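Local coordinates for protein scyllo-inosose 3-dehydrogenase (Thermotoga maritima, PDB 3IP1) that catalyses the NAD(+)-dependent oxidation of scyllo-inosose to 3-dehydro-scyllo-inosose, probably as a step in myo-inositol degradation, at residues A[284-289]-A[298-303]; A[209-214]-A[231-236]. All coordinates share one frame; numbering follows the deposited sequence.

Interaction 1 of 2, residues A[284-289]-A[298-303]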
loop_
_atom_site.group_PDB
_atom_site.type_symbol
_atom_site.label_atom_id
_atom_site.label_comp_id
_atom_site.label_asym_id
_atom_site.label_seq_id
_atom_site.Cartn_x
_atom_site.Cartn_y
_atom_site.Cartn_z
ATOM N N LYS A 284 -9.803 14.274 -2.253
ATOM C CA LYS A 284 -9.136 12.963 -2.331
ATOM C C LYS A 284 -10.126 11.823 -2.055
ATOM O O LYS A 284 -9.963 10.709 -2.560
ATOM C CB LYS A 284 -7.931 12.925 -1.365
ATOM C CG LYS A 284 -7.222 11.587 -1.182
ATOM C CD LYS A 284 -6.448 11.122 -2.440
ATOM C CE LYS A 284 -6.138 9.572 -2.353
ATOM N NZ LYS A 284 -7.432 8.719 -2.366
ATOM N N LEU A 285 -11.164 12.101 -1.267
ATOM C CA LEU A 285 -12.118 11.073 -0.887
ATOM C C LEU A 285 -13.560 11.590 -0.841
ATOM O O LEU A 285 -13.839 12.645 -0.269
ATOM C CB LEU A 285 -11.720 10.475 0.480
ATOM C CG LEU A 285 -12.656 9.422 1.110
ATOM C CD1 LEU A 285 -12.573 8.059 0.395
ATOM C CD2 LEU A 285 -12.348 9.251 2.589
ATOM N N PHE A 286 -14.461 10.823 -1.439
ATOM C CA PHE A 286 -15.892 11.063 -1.349
ATOM C C PHE A 286 -16.526 9.881 -0.618
ATOM O O PHE A 286 -16.224 8.730 -0.911
ATOM C CB PHE A 286 -16.529 11.198 -2.739
ATOM C CG PHE A 286 -15.993 12.347 -3.567
ATOM C CD1 PHE A 286 -14.768 12.240 -4.212
ATOM C CD2 PHE A 286 -16.749 13.521 -3.724
ATOM C CE1 PHE A 286 -14.268 13.305 -5.001
ATOM C CE2 PHE A 286 -16.281 14.593 -4.500
ATOM C CZ PHE A 286 -15.043 14.495 -5.145
ATOM N N LEU A 287 -17.398 10.169 0.345
ATOM C CA LEU A 287 -18.113 9.114 1.045
ATOM C C LEU A 287 -19.559 9.201 0.624
ATOM O O LEU A 287 -20.235 10.213 0.874
ATOM C CB LEU A 287 -17.998 9.248 2.565
ATOM C CG LEU A 287 -18.709 8.137 3.357
ATOM C CD1 LEU A 287 -18.034 6.742 3.118
ATOM C CD2 LEU A 287 -18.797 8.437 4.839
ATOM N N GLU A 288 -20.024 8.142 -0.031
ATOM C CA GLU A 288 -21.400 8.058 -0.462
ATOM C C GLU A 288 -22.185 7.389 0.659
ATOM O O GLU A 288 -22.195 6.164 0.762
ATOM C CB GLU A 288 -21.507 7.225 -1.748
ATOM C CG GLU A 288 -22.769 7.503 -2.579
ATOM C CD GLU A 288 -24.056 7.483 -1.758
ATOM O OE1 GLU A 288 -24.658 6.405 -1.560
ATOM O OE2 GLU A 288 -24.459 8.561 -1.298
ATOM N N ALA A 289 -22.810 8.208 1.503
ATOM C CA ALA A 289 -23.577 7.720 2.643
ATOM C C ALA A 289 -25.047 8.148 2.574
ATOM O O ALA A 289 -25.684 8.272 3.611
ATOM C CB ALA A 289 -22.943 8.209 3.949
ATOM N N PRO A 298 -23.947 11.451 -10.670
ATOM C CA PRO A 298 -23.573 12.404 -11.720
ATOM C C PRO A 298 -22.851 13.634 -11.161
ATOM O O PRO A 298 -21.874 14.116 -11.756
ATOM C CB PRO A 298 -24.928 12.794 -12.338
ATOM C CG PRO A 298 -25.803 11.620 -12.076
ATOM C CD PRO A 298 -25.378 11.077 -10.754
ATOM N N GLN A 299 -23.324 14.134 -10.025
ATOM C CA GLN A 299 -22.673 15.268 -9.387
ATOM C C GLN A 299 -21.280 14.945 -8.842
ATOM O O GLN A 299 -20.393 15.780 -8.905
ATOM C CB GLN A 299 -23.538 15.806 -8.271
ATOM C CG GLN A 299 -24.955 16.091 -8.715
ATOM C CD GLN A 299 -25.830 16.395 -7.542
ATOM O OE1 GLN A 299 -25.584 17.354 -6.811
ATOM N NE2 GLN A 299 -26.840 15.566 -7.327
ATOM N N ILE A 300 -21.100 13.751 -8.288
ATOM C CA ILE A 300 -19.787 13.327 -7.803
ATOM C C ILE A 300 -18.845 13.229 -8.988
ATOM O O ILE A 300 -17.720 13.728 -8.948
ATOM C CB ILE A 300 -19.834 11.940 -7.096
ATOM C CG1 ILE A 300 -20.611 12.008 -5.782
ATOM C CG2 ILE A 300 -18.407 11.425 -6.796
ATOM C CD1 ILE A 300 -20.926 10.614 -5.181
ATOM N N GLU A 301 -19.309 12.564 -10.044
ATOM C CA GLU A 301 -18.529 12.430 -11.266
ATOM C C GLU A 301 -18.191 13.784 -11.895
ATOM O O GLU A 301 -17.124 13.944 -12.486
ATOM C CB GLU A 301 -19.262 11.539 -12.267
ATOM C CG GLU A 301 -19.199 10.054 -11.921
ATOM C CD GLU A 301 -19.628 9.203 -13.093
ATOM O OE1 GLU A 301 -20.217 9.801 -14.004
ATOM O OE2 GLU A 301 -19.397 7.963 -13.115
ATOM N N GLU A 302 -19.075 14.767 -11.746
ATOM C CA GLU A 302 -18.803 16.059 -12.340
ATOM C C GLU A 302 -17.704 16.792 -11.571
ATOM O O GLU A 302 -16.837 17.434 -12.184
ATOM C CB GLU A 302 -20.063 16.931 -12.473
ATOM C CG GLU A 302 -19.812 18.104 -13.436
ATOM C CD GLU A 302 -20.881 19.194 -13.411
ATOM O OE1 GLU A 302 -22.057 18.887 -13.124
ATOM O OE2 GLU A 302 -20.538 20.365 -13.696
ATOM N N VAL A 303 -17.748 16.714 -10.241
ATOM C CA VAL A 303 -16.670 17.256 -9.429
ATOM C C VAL A 303 -15.329 16.562 -9.747
ATOM O O VAL A 303 -14.316 17.234 -9.976
ATOM C CB VAL A 303 -16.953 17.155 -7.922
ATOM C CG1 VAL A 303 -15.678 17.464 -7.141
ATOM C CG2 VAL A 303 -18.082 18.125 -7.515
#
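F286 of strand 285-288 packs against I300 and V303 of helix 293-306 in a buried, apolar strand-to-helix contact within the Rossmann-type nucleotide-binding domain. The two elements are the first strand and the helix of a beta-alpha-beta unit completed by strand 313-316, and the axes of the two short segments run antiparallel at 179°, 11.0 Å apart, as expected when the chain doubles back over its sheet. F286 gives the largest share of the buried surface, and its ring is met in two ways. Over one face lies the I300 methyl CG2, 4.3 Å from the ring centroid and 19° off the ring normal, a CH-pi contact displaced toward the CG-CD2 rim. At the edge, near the ring plane, V303 CG1 comes to 3.6 Å from F286 CZ. Both methyls stand anti to their own backbone N (V303 chi1 168°), which turns them from the helix toward the ring. Farther along the strand, E288 adds a looser touch, its CG 4.5 Å from I300 CD1, while its carboxylate is engaged by T290 OG1 through OE2. No hydrogen bond joins the two segments. I300 also reaches V314 of strand 313-316, and F286 touches I304, the residue after V303. The contact fills the layer between the parallel sheet and helix 293-306, with helix 270-277 flanking it through V274, on which V303 packs.

Interaction 2 of 2, residues A[209-214]-A[231-236]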
loop_
_atom_site.group_PDB
_atom_site.type_symbol
_atom_site.label_atom_id
_atom_site.label_comp_id
_atom_site.label_asym_id
_atom_site.label_seq_id
_atom_site.Cartn_x
_atom_site.Cartn_y
_atom_site.Cartn_z
ATOM N N GLY A 209 -8.889 3.967 2.211
ATOM C CA GLY A 209 -7.445 4.180 2.190
ATOM C C GLY A 209 -7.002 5.360 3.040
ATOM O O GLY A 209 -5.800 5.639 3.134
ATOM N N GLY A 210 -7.954 6.063 3.651
ATOM C CA GLY A 210 -7.631 7.249 4.426
ATOM C C GLY A 210 -7.158 8.412 3.563
ATOM O O GLY A 210 -7.309 8.406 2.337
ATOM N N ILE A 211 -6.602 9.429 4.205
ATOM C CA ILE A 211 -6.065 10.584 3.479
ATOM C C ILE A 211 -4.655 10.890 3.995
ATOM O O ILE A 211 -4.210 10.343 5.011
ATOM C CB ILE A 211 -6.982 11.851 3.615
ATOM C CG1 ILE A 211 -7.204 12.160 5.100
ATOM C CG2 ILE A 211 -8.311 11.643 2.851
ATOM C CD1 ILE A 211 -7.830 13.470 5.409
ATOM N N ARG A 212 -3.948 11.750 3.277
ATOM C CA ARG A 212 -2.800 12.426 3.844
ATOM C C ARG A 212 -3.266 13.769 4.429
ATOM O O ARG A 212 -4.157 14.408 3.870
ATOM C CB ARG A 212 -1.752 12.638 2.760
ATOM C CG ARG A 212 -1.204 11.333 2.238
ATOM C CD ARG A 212 0.042 11.547 1.421
ATOM N NE ARG A 212 0.614 10.275 1.010
ATOM C CZ ARG A 212 1.384 10.120 -0.067
ATOM N NH1 ARG A 212 1.711 11.164 -0.831
ATOM N NH2 ARG A 212 1.832 8.910 -0.373
ATOM N N PRO A 213 -2.670 14.199 5.557
ATOM C CA PRO A 213 -3.025 15.504 6.141
ATOM C C PRO A 213 -2.851 16.626 5.125
ATOM O O PRO A 213 -1.831 16.677 4.445
ATOM C CB PRO A 213 -2.015 15.668 7.275
ATOM C CG PRO A 213 -1.626 14.260 7.639
ATOM C CD PRO A 213 -1.659 13.479 6.357
ATOM N N GLY A 214 -3.854 17.498 5.032
ATOM C CA GLY A 214 -3.938 18.526 3.996
ATOM C C GLY A 214 -4.948 18.217 2.884
ATOM O O GLY A 214 -5.340 19.113 2.143
ATOM N N ALA A 231 -16.185 13.762 11.671
ATOM C CA ALA A 231 -15.328 13.753 12.848
ATOM C C ALA A 231 -14.008 13.036 12.575
ATOM O O ALA A 231 -12.935 13.570 12.875
ATOM C CB ALA A 231 -16.065 13.100 14.030
ATOM N N ILE A 232 -14.086 11.829 12.012
ATOM C CA ILE A 232 -12.887 11.016 11.804
ATOM C C ILE A 232 -11.905 11.707 10.859
ATOM O O ILE A 232 -10.696 11.762 11.126
ATOM C CB ILE A 232 -13.223 9.614 11.247
ATOM C CG1 ILE A 232 -13.895 8.746 12.338
ATOM C CG2 ILE A 232 -11.957 8.940 10.745
ATOM C CD1 ILE A 232 -14.812 7.610 11.737
ATOM N N LEU A 233 -12.441 12.225 9.759
ATOM C CA LEU A 233 -11.631 12.801 8.703
ATOM C C LEU A 233 -11.070 14.171 9.072
ATOM O O LEU A 233 -9.979 14.514 8.632
ATOM C CB LEU A 233 -12.419 12.831 7.396
ATOM C CG LEU A 233 -12.582 11.413 6.822
ATOM C CD1 LEU A 233 -13.609 11.361 5.654
ATOM C CD2 LEU A 233 -11.202 10.845 6.401
ATOM N N LYS A 234 -11.793 14.940 9.899
ATOM C CA LYS A 234 -11.196 16.134 10.485
ATOM C C LYS A 234 -10.042 15.758 11.419
ATOM O O LYS A 234 -8.948 16.283 11.269
ATOM C CB LYS A 234 -12.215 17.027 11.201
ATOM C CG LYS A 234 -11.761 18.475 11.362
ATOM C CD LYS A 234 -11.391 19.119 10.019
ATOM C CE LYS A 234 -10.793 20.528 10.193
ATOM N NZ LYS A 234 -10.507 21.178 8.871
ATOM N N HIS A 235 -10.273 14.825 12.343
ATOM C CA HIS A 235 -9.203 14.316 13.203
ATOM C C HIS A 235 -8.032 13.732 12.405
ATOM O O HIS A 235 -6.894 13.763 12.885
ATOM C CB HIS A 235 -9.728 13.327 14.264
ATOM C CG HIS A 235 -10.265 14.011 15.489
ATOM N ND1 HIS A 235 -11.526 14.578 15.534
ATOM C CD2 HIS A 235 -9.697 14.268 16.692
ATOM C CE1 HIS A 235 -11.720 15.133 16.719
ATOM N NE2 HIS A 235 -10.621 14.969 17.436
ATOM N N ALA A 236 -8.312 13.255 11.188
ATOM C CA ALA A 236 -7.291 12.679 10.307
ATOM C C ALA A 236 -6.477 13.728 9.551
ATOM O O ALA A 236 -5.557 13.377 8.797
ATOM C CB ALA A 236 -7.927 11.724 9.314
HETATM O O HOH W 1 -4.241 11.471 7.807
#
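I211 reaches L233 and A236 through a pair of torsions: chi1 of 55° sets CG1 between the backbone N and the carbonyl carbon, and chi2 of 169° extends CD1 toward the end of helix 224-235. The contact belongs to the Rossmann-type nucleotide-binding domain, where the loop leading into strand 216-220 meets the last turn of the helix that follows that strand. The turn after the strand carries a GxGxxG pattern, consistent with the NAD(+) site, but the contact is at the far end of the helix. I211 CD1 makes the apolar touches, 4.4 Å from L233 CD2 and 4.3 Å from A236 CB. The same methyl lies 4.0 Å from L233 O, so it packs on the backbone of the final turn as well as on its side chains. Both I211 and L233 also pack on V217 of strand 216-220, which places the two residues over the sheet. P213 adds a marginal touch from CG to A236 O. No direct hydrogen bond crosses between the segments, although G214 is bonded through its backbone to G237, just past the helix. The second subunit covers this region: P213 O is hydrogen-bonded to Y201 OH of that subunit, and A236 packs on its P213. Within the helix, H235 ND1 and H235 N approach A231 O from opposite faces of its carbonyl plane, with ND1 of H235 3.2 Å from A231 O. One water bridges the segments: it donates to I211 O at 3.0 Å and sits 2.5 Å from A236 O, a separation so short that its exact value is doubtful.

Overall arrangement
Both contacts are buried in the nucleotide-binding domain, but they differ in surroundings. Interaction 1 is enclosed by elements of its own chain, with no other subunit touching it, whereas interaction 2 abuts the second subunit. They hold different elements, strand 285-288 with helix 293-306 in one, a loop with helix 224-235 in the other, yet strands 285-288 and 216-220 are neighbours in the parallel sheet. Their centres are about 16 Å apart, and they meet where L285 CD2 lies 3.9 Å from L233 CD1. Chemistry follows place: an aromatic ring among methyls between sheet and helix, against aliphatic packing supplemented by a water bridge beside the subunit interface.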